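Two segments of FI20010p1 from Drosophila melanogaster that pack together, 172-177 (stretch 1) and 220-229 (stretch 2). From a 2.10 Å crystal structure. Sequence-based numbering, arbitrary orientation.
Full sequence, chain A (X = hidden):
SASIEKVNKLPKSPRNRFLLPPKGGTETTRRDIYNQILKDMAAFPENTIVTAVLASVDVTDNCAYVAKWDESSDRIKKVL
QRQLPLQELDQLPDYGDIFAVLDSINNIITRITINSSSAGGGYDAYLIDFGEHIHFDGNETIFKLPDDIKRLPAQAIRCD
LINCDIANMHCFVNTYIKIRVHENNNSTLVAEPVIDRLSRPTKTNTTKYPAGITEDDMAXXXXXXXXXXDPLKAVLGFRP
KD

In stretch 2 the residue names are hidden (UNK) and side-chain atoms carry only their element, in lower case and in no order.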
# COMPACT_ATOMS: atom_id res chain seq x y z
N PHE A 172 -6.66 1.25 -15.23
CA PHE A 172 -7.73 0.75 -14.33
C PHE A 172 -7.28 0.70 -12.86
O PHE A 172 -7.99 0.12 -12.06
CB PHE A 172 -8.29 -0.56 -14.84
CG PHE A 172 -9.14 -0.34 -16.05
CD1 PHE A 172 -10.23 0.52 -15.98
CD2 PHE A 172 -8.80 -0.88 -17.27
CE1 PHE A 172 -11.00 0.76 -17.10
CE2 PHE A 172 -9.58 -0.62 -18.38
CZ PHE A 172 -10.67 0.20 -18.30
N VAL A 173 -6.14 1.29 -12.52
CA VAL A 173 -5.69 1.34 -11.11
C VAL A 173 -6.69 2.18 -10.30
O VAL A 173 -7.21 3.15 -10.83
CB VAL A 173 -4.24 1.84 -10.99
CG1 VAL A 173 -3.81 2.18 -9.58
CG2 VAL A 173 -3.25 0.85 -11.55
N ASN A 174 -6.96 1.77 -9.07
CA ASN A 174 -7.92 2.40 -8.14
C ASN A 174 -9.35 2.23 -8.66
O ASN A 174 -10.13 3.08 -8.42
CB ASN A 174 -7.56 3.83 -7.74
CG ASN A 174 -6.31 3.91 -6.90
OD1 ASN A 174 -6.19 3.23 -5.90
ND2 ASN A 174 -5.37 4.75 -7.30
N THR A 175 -9.61 1.14 -9.37
CA THR A 175 -10.98 0.78 -9.77
C THR A 175 -11.24 -0.67 -9.36
O THR A 175 -10.28 -1.39 -9.16
CB THR A 175 -11.25 0.97 -11.27
OG1 THR A 175 -10.52 -0.00 -11.99
CG2 THR A 175 -10.92 2.35 -11.77
N TYR A 176 -12.50 -1.04 -9.19
CA TYR A 176 -12.85 -2.43 -8.87
C TYR A 176 -12.81 -3.27 -10.15
O TYR A 176 -13.33 -2.84 -11.15
CB TYR A 176 -14.21 -2.54 -8.19
CG TYR A 176 -14.23 -2.10 -6.75
CD1 TYR A 176 -13.96 -2.99 -5.74
CD2 TYR A 176 -14.52 -0.80 -6.42
CE1 TYR A 176 -13.96 -2.59 -4.42
CE2 TYR A 176 -14.54 -0.39 -5.11
CZ TYR A 176 -14.27 -1.28 -4.11
OH TYR A 176 -14.28 -0.87 -2.82
N ILE A 177 -12.18 -4.43 -10.08
CA ILE A 177 -12.12 -5.38 -11.22
C ILE A 177 -12.53 -6.77 -10.74
O ILE A 177 -12.68 -6.96 -9.55
CB ILE A 177 -10.72 -5.43 -11.85
CG1 ILE A 177 -9.65 -5.96 -10.91
CG2 ILE A 177 -10.33 -4.10 -12.44
CD1 ILE A 177 -8.37 -6.31 -11.60
N UNK A 220 -13.66 6.85 -1.38
CA UNK A 220 -12.29 6.66 -0.89
C UNK A 220 -11.34 6.41 -2.06
O UNK A 220 -10.27 6.93 -2.04
c UNK A 220 -12.23 5.48 0.07
s UNK A 220 -10.74 3.85 1.49
c UNK A 220 -10.90 5.37 0.67
c UNK A 220 -10.79 2.67 0.16
N UNK A 221 -11.76 5.63 -3.05
CA UNK A 221 -10.88 5.34 -4.20
C UNK A 221 -10.55 6.62 -4.97
O UNK A 221 -9.44 6.72 -5.44
c UNK A 221 -11.56 1.82 -5.57
c UNK A 221 -11.50 4.24 -5.05
c UNK A 221 -11.37 2.83 -4.48
c UNK A 221 -10.03 2.64 -3.81
N UNK A 222 -11.49 7.54 -5.10
CA UNK A 222 -11.21 8.84 -5.74
C UNK A 222 -10.15 9.58 -4.93
O UNK A 222 -9.27 10.13 -5.51
c UNK A 222 -13.42 9.12 -6.92
o UNK A 222 -13.01 8.40 -7.82
n UNK A 222 -14.70 9.44 -6.80
c UNK A 222 -12.47 9.68 -5.89
N UNK A 223 -10.24 9.57 -3.61
CA UNK A 223 -9.25 10.24 -2.74
C UNK A 223 -7.88 9.58 -2.92
O UNK A 223 -6.87 10.27 -2.90
o UNK A 223 -9.29 12.43 1.30
o UNK A 223 -11.09 11.27 1.35
c UNK A 223 -9.74 10.25 -1.29
c UNK A 223 -10.15 11.63 -0.78
c UNK A 223 -10.18 11.79 0.74
N UNK A 224 -7.86 8.25 -3.02
CA UNK A 224 -6.57 7.53 -3.21
C UNK A 224 -5.98 7.89 -4.57
O UNK A 224 -4.81 8.18 -4.63
c UNK A 224 -5.42 5.32 -3.38
c UNK A 224 -7.30 4.20 -1.34
c UNK A 224 -6.72 6.01 -3.03
c UNK A 224 -7.17 5.66 -1.61
N UNK A 225 -6.82 7.93 -5.59
CA UNK A 225 -6.35 8.16 -6.97
C UNK A 225 -5.68 9.53 -7.10
O UNK A 225 -4.73 9.61 -7.83
c UNK A 225 -6.86 7.63 -9.39
o UNK A 225 -7.26 8.37 -10.26
o UNK A 225 -6.02 6.78 -9.57
c UNK A 225 -7.42 7.81 -8.00
N UNK A 226 -6.19 10.55 -6.42
CA UNK A 226 -5.53 11.88 -6.51
C UNK A 226 -4.11 11.81 -5.95
O UNK A 226 -3.25 12.42 -6.53
c UNK A 226 -8.54 14.12 -6.80
o UNK A 226 -9.52 14.40 -6.11
c UNK A 226 -6.44 12.95 -5.93
c UNK A 226 -7.82 12.82 -6.52
o UNK A 226 -8.10 14.83 -7.70
N UNK A 227 -3.89 11.09 -4.86
CA UNK A 227 -2.53 10.90 -4.30
C UNK A 227 -1.66 10.13 -5.30
O UNK A 227 -0.57 10.57 -5.54
o UNK A 227 -1.36 10.02 -2.43
c UNK A 227 -2.61 10.12 -3.04
N UNK A 228 -2.20 9.05 -5.86
CA UNK A 228 -1.52 8.14 -6.80
C UNK A 228 -1.20 8.85 -8.11
O UNK A 228 -0.16 8.59 -8.64
c UNK A 228 -1.78 6.03 -8.18
o UNK A 228 -2.38 6.09 -5.87
c UNK A 228 -2.34 6.87 -7.06
N UNK A 229 -2.10 9.70 -8.57
CA UNK A 229 -1.93 10.40 -9.87
C UNK A 229 -1.20 11.73 -9.74
O UNK A 229 -1.03 12.37 -10.74
o UNK A 229 -3.76 11.87 -10.29
c UNK A 229 -3.26 10.57 -10.53

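Position 220 has an unbranched chain of two carbons, a sulfur and a last carbon. The sulfur within the chain makes it Met-220. It makes no contact with stretch 1.

Position 221 has four carbons, forked at the second. The end carbon of one arm lies 3.4 Å from Asn-174 O and 3.7 Å from Tyr-176 CE2. A fork one carbon beyond CB means Leu-221, and the arm that makes both approaches is CD1.

Position 222 has two carbons, the second carrying one oxygen and one nitrogen. This is a short amide, Asn-222. Its CA-to-CB bond points away from stretch 1, and it makes no contact there.

Position 223 has three carbons, the third carrying two oxygens. This is the longer carboxylate, Glu-223. It is out of reach of stretch 1.

Position 224 has four carbons, forked at CB, with one arm two carbons long. The short arm lies 3.4 Å from Asn-174 OD1. Branching at CB with unequal arms gives Ile-224, and the short arm is CG2.

Position 225 has two carbons, the second carrying two oxygens. One of these oxygens lies 3.1 Å from Asn-174 ND2. Two oxygens on the second carbon make a short carboxylate, Asp-225. Its OD1 accepts a hydrogen bond from Asn-174 ND2.

Position 226 has three carbons, the third carrying two oxygens. A carboxylate on the third carbon makes it Glu-226. Its CA-to-CB bond points away from stretch 1, and it makes no contact there.

Position 227 has one carbon and one oxygen. It is Ser-227. It does not touch stretch 1, and its OG is hydrogen-bonded elsewhere in the structure.

Position 228 has a CB carrying one oxygen and one carbon. The oxygen lies 3.6 Å from Asn-174 ND2. This is Thr-228; its OG1 gives a weak hydrogen bond to Ile-224 O, at 3.4 Å.

Position 229 has one carbon and one oxygen. It is Ser-229. It makes no contact with stretch 1.

The contact centres on Asn-174, which lies in a type II turn from Phe-172 to Thr-175. Within that turn, Thr-175 OG1 donates a hydrogen bond to Phe-172 O at 2.5 Å. Asn-174 points its CA-to-CB bond toward the helix and is buried. Its side chain meets residues one helical turn apart, Ile-224 and Thr-228, as well as Asp-225. The hydrogen bond from Asn-174 ND2 to Asp-225 OD1 is nearly straight, at 166°, and gives the amide a polar partner. Leu-221 adds apolar packing, with CD1 against the Tyr-176 ring.

Stretch 2 220-229: MLNEIDESTS
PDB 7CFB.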